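Local coordinates for protein peptidase (Yersinia bercovieri, PDB 5NYW) that probably acts as a proteasome-related Ntn-hydrolase, an ancestral beta-subunit (Anbu) built into a 14-chain assembly, although its function has not been established, at residues 6-12 / 162-168. Numbering follows the deposited sequence.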
ATOM      1  N   MET L   6       0.084  37.772 -26.587  1.00 57.63           N
ATOM      2  CA  MET L   6       0.447  37.492 -27.962  1.00 55.97           C
ATOM      3  C   MET L   6       1.958  37.572 -28.157  1.00 67.80           C
ATOM      4  O   MET L   6       2.593  38.532 -27.714  1.00 80.18           O
ATOM      5  CB  MET L   6      -0.244  38.480 -28.908  1.00 57.63           C
ATOM      6  CG  MET L   6      -1.751  38.496 -28.812  1.00 62.77           C
ATOM      7  SD  MET L   6      -2.484  39.968 -29.554  1.00 65.69           S
ATOM      8  CE  MET L   6      -4.231  39.582 -29.487  1.00 46.95           C
ATOM      9  N   ARG L   7       2.533  36.548 -28.782  1.00 62.59           N
ATOM     10  CA  ARG L   7       3.950  36.564 -29.140  1.00 61.74           C
ATOM     11  C   ARG L   7       4.147  36.718 -30.641  1.00 64.06           C
ATOM     12  O   ARG L   7       3.850  35.801 -31.406  1.00 68.13           O
ATOM     13  CB  ARG L   7       4.650  35.296 -28.659  1.00 58.98           C
ATOM     14  CG  ARG L   7       6.111  35.182 -29.065  1.00 46.45           C
ATOM     15  CD  ARG L   7       6.660  33.827 -28.651  1.00 48.58           C
ATOM     16  NE  ARG L   7       7.999  33.558 -29.179  1.00 60.86           N
ATOM     17  CZ  ARG L   7       8.250  32.869 -30.290  1.00 65.11           C
ATOM     18  NH1 ARG L   7       9.501  32.681 -30.671  1.00 59.18           N
ATOM     19  NH2 ARG L   7       7.256  32.358 -31.012  1.00 63.72           N
ATOM     20  N   LEU L   8       4.696  37.860 -31.045  1.00 62.50           N
ATOM     21  CA  LEU L   8       4.891  38.196 -32.451  1.00 60.02           C
ATOM     22  C   LEU L   8       6.371  38.314 -32.738  1.00 58.35           C
ATOM     23  O   LEU L   8       7.178  38.231 -31.817  1.00 64.08           O
ATOM     24  CB  LEU L   8       4.191  39.501 -32.798  1.00 59.98           C
ATOM     25  CG  LEU L   8       2.806  39.630 -32.181  1.00 70.05           C
ATOM     26  CD1 LEU L   8       2.528  41.085 -31.904  1.00 70.80           C
ATOM     27  CD2 LEU L   8       1.761  39.015 -33.100  1.00 59.98           C
ATOM     28  N   SER L   9       6.727  38.483 -34.008  1.00 55.12           N
ATOM     29  CA  SER L   9       8.131  38.595 -34.389  1.00 64.58           C
ATOM     30  C   SER L   9       8.815  39.820 -33.776  1.00 61.71           C
ATOM     31  O   SER L   9      10.006  39.774 -33.448  1.00 63.96           O
ATOM     32  CB  SER L   9       8.272  38.611 -35.913  1.00 61.74           C
ATOM     33  OG  SER L   9       7.503  39.645 -36.489  1.00 65.65           O
ATOM     34  N   SER L  10       8.066  40.912 -33.640  1.00 53.69           N
ATOM     35  CA  SER L  10       8.622  42.180 -33.163  1.00 58.23           C
ATOM     36  C   SER L  10       8.445  42.454 -31.661  1.00 60.58           C
ATOM     37  O   SER L  10       8.971  43.441 -31.149  1.00 64.36           O
ATOM     38  CB  SER L  10       8.020  43.337 -33.974  1.00 58.38           C
ATOM     39  OG  SER L  10       6.612  43.227 -34.072  1.00 63.38           O
ATOM     40  N   GLY L  11       7.702  41.603 -30.961  1.00 64.10           N
ATOM     41  CA  GLY L  11       7.456  41.792 -29.537  1.00 71.55           C
ATOM     42  C   GLY L  11       6.257  41.042 -28.964  1.00 66.92           C
ATOM     43  O   GLY L  11       5.656  40.191 -29.626  1.00 58.12           O
ATOM     44  N   LEU L  12       5.879  41.400 -27.742  1.00 63.30           N
ATOM     45  CA  LEU L  12       4.745  40.780 -27.068  1.00 55.96           C
ATOM     46  C   LEU L  12       3.660  41.801 -26.742  1.00 59.32           C
ATOM     47  O   LEU L  12       3.955  42.964 -26.453  1.00 54.81           O
ATOM     48  CB  LEU L  12       5.199  40.089 -25.781  1.00 54.33           C
ATOM     49  CG  LEU L  12       6.007  38.798 -25.817  1.00 51.84           C
ATOM     50  CD1 LEU L  12       7.138  38.904 -24.865  1.00 59.31           C
ATOM     51  CD2 LEU L  12       5.089  37.700 -25.345  1.00 48.97           C
ATOM     52  N   LEU L 162      -4.953  38.086 -36.357  1.00 62.67           N
ATOM     53  CA  LEU L 162      -3.620  37.965 -35.764  1.00 59.25           C
ATOM     54  C   LEU L 162      -2.839  36.820 -36.401  1.00 74.04           C
ATOM     55  O   LEU L 162      -3.378  35.732 -36.630  1.00 78.77           O
ATOM     56  CB  LEU L 162      -3.688  37.752 -34.238  1.00 46.59           C
ATOM     57  CG  LEU L 162      -2.335  37.858 -33.490  1.00 58.68           C
ATOM     58  CD1 LEU L 162      -1.899  39.309 -33.271  1.00 67.89           C
ATOM     59  CD2 LEU L 162      -2.298  37.102 -32.162  1.00 45.90           C
ATOM     60  N   SER L 163      -1.578  37.101 -36.723  1.00 73.04           N
ATOM     61  CA  SER L 163      -0.605  36.099 -37.153  1.00 58.75           C
ATOM     62  C   SER L 163       0.733  36.508 -36.555  1.00 56.49           C
ATOM     63  O   SER L 163       0.867  37.630 -36.053  1.00 53.91           O
ATOM     64  CB  SER L 163      -0.535  35.991 -38.678  1.00 64.05           C
ATOM     65  OG  SER L 163      -0.150  37.221 -39.264  1.00 81.22           O
ATOM     66  N   TYR L 164       1.725  35.624 -36.616  1.00 55.53           N
ATOM     67  CA  TYR L 164       3.036  35.883 -36.002  1.00 60.74           C
ATOM     68  C   TYR L 164       3.670  37.195 -36.481  1.00 66.07           C
ATOM     69  O   TYR L 164       4.438  37.833 -35.754  1.00 71.23           O
ATOM     70  CB  TYR L 164       3.976  34.703 -36.283  1.00 64.84           C
ATOM     71  CG  TYR L 164       5.348  34.768 -35.639  1.00 63.97           C
ATOM     72  CD1 TYR L 164       5.499  34.604 -34.266  1.00 59.94           C
ATOM     73  CD2 TYR L 164       6.504  34.969 -36.410  1.00 60.66           C
ATOM     74  CE1 TYR L 164       6.758  34.644 -33.671  1.00 59.03           C
ATOM     75  CE2 TYR L 164       7.765  35.023 -35.819  1.00 51.54           C
ATOM     76  CZ  TYR L 164       7.885  34.856 -34.449  1.00 55.33           C
ATOM     77  OH  TYR L 164       9.128  34.894 -33.847  1.00 61.42           O
ATOM     78  N   ASP L 165       3.330  37.606 -37.699  1.00 81.04           N
ATOM     79  CA  ASP L 165       3.957  38.779 -38.311  1.00 80.25           C
ATOM     80  C   ASP L 165       3.166  40.077 -38.154  1.00 68.34           C
ATOM     81  O   ASP L 165       3.590  41.111 -38.651  1.00 82.87           O
ATOM     82  CB  ASP L 165       4.191  38.511 -39.797  1.00 82.63           C
ATOM     83  CG  ASP L 165       5.284  37.492 -40.035  1.00 95.61           C
ATOM     84  OD1 ASP L 165       6.372  37.625 -39.431  1.00 96.60           O
ATOM     85  OD2 ASP L 165       5.045  36.548 -40.815  1.00105.69           O
ATOM     86  N   THR L 166       2.041  40.030 -37.449  1.00 62.98           N
ATOM     87  CA  THR L 166       1.269  41.231 -37.163  1.00 59.00           C
ATOM     88  C   THR L 166       2.129  42.184 -36.353  1.00 61.78           C
ATOM     89  O   THR L 166       2.686  41.800 -35.332  1.00 72.97           O
ATOM     90  CB  THR L 166      -0.037  40.916 -36.356  1.00 57.52           C
ATOM     91  OG1 THR L 166      -0.884  40.034 -37.097  1.00 56.41           O
ATOM     92  CG2 THR L 166      -0.819  42.187 -36.022  1.00 48.77           C
ATOM     93  N   PRO L 167       2.239  43.435 -36.798  1.00 60.92           N
ATOM     94  CA  PRO L 167       2.976  44.453 -36.038  1.00 58.31           C
ATOM     95  C   PRO L 167       2.347  44.699 -34.661  1.00 56.55           C
ATOM     96  O   PRO L 167       1.143  44.475 -34.506  1.00 59.19           O
ATOM     97  CB  PRO L 167       2.879  45.702 -36.926  1.00 56.28           C
ATOM     98  CG  PRO L 167       1.833  45.402 -37.938  1.00 62.41           C
ATOM     99  CD  PRO L 167       1.815  43.921 -38.118  1.00 64.94           C
ATOM    100  N   LEU L 168       3.150  45.115 -33.681  1.00 56.76           N
ATOM    101  CA  LEU L 168       2.679  45.284 -32.306  1.00 60.10           C
ATOM    102  C   LEU L 168       1.435  46.151 -32.128  1.00 71.13           C
ATOM    103  O   LEU L 168       0.548  45.781 -31.360  1.00 78.34           O
ATOM    104  CB  LEU L 168       3.786  45.842 -31.410  1.00 60.88           C
ATOM    105  CG  LEU L 168       4.662  44.834 -30.666  1.00 77.36           C
ATOM    106  CD1 LEU L 168       4.973  43.631 -31.519  1.00 87.67           C
ATOM    107  CD2 LEU L 168       5.937  45.491 -30.163  1.00 83.54           C
TER
HETATM  108  O   HOH W   1       9.138  36.085 -31.595  1.00 54.99           O
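L8 reaches into the bend of segment 162-168 with its two methyls divided between partners: CD1 meets L168 CD1 at 3.6 Å, while CD2 lies against L162 CD1 at 3.7 Å. With CG anti to its carbonyl carbon (chi1 -42°), the L8 branch enters between the end of one helix and the start of the next. Deeper in, the extended M6 chain lies obliquely across L162, its CG 3.7 Å from L162 CD2, and A171 of helix 168-185 backs M6, L8 and L162 together. L168 carries the apolar surface on to the hairpin turn, where its CD1 approaches G11 N at 3.4 Å; G11 adopts backbone angles suited to glycine.

Beyond this centre, Y164 turns one face of its ring to the S9 backbone. Swung with CG anti to the backbone N (chi1 -176°), the ring lies alongside the turn, its centre facing S9 N 3.7 Å off the plane. S9 N also donates to Y164 O (3.0 Å), nearly in line with the carbonyl, so one residue both lays its ring face on the turn and accepts its amide. At the outer margin the R7 guanidinium, inclined 40° to the ring, brings NH2 to 3.5 Å from Y164 CE1, while its NE is engaged by L125 O. A water donates to L8 O and sits close to Y164 OH. Within segment 162-168, S163 N donates to T166 OG1, bracing the type I turn from S163 to T166.

The arrangement is a beta-hairpin turn packed on a helix-to-helix connection, joining sheet to helical layer as in the four-layer alpha-beta-beta-alpha sandwich of proteasome-type Ntn-hydrolases.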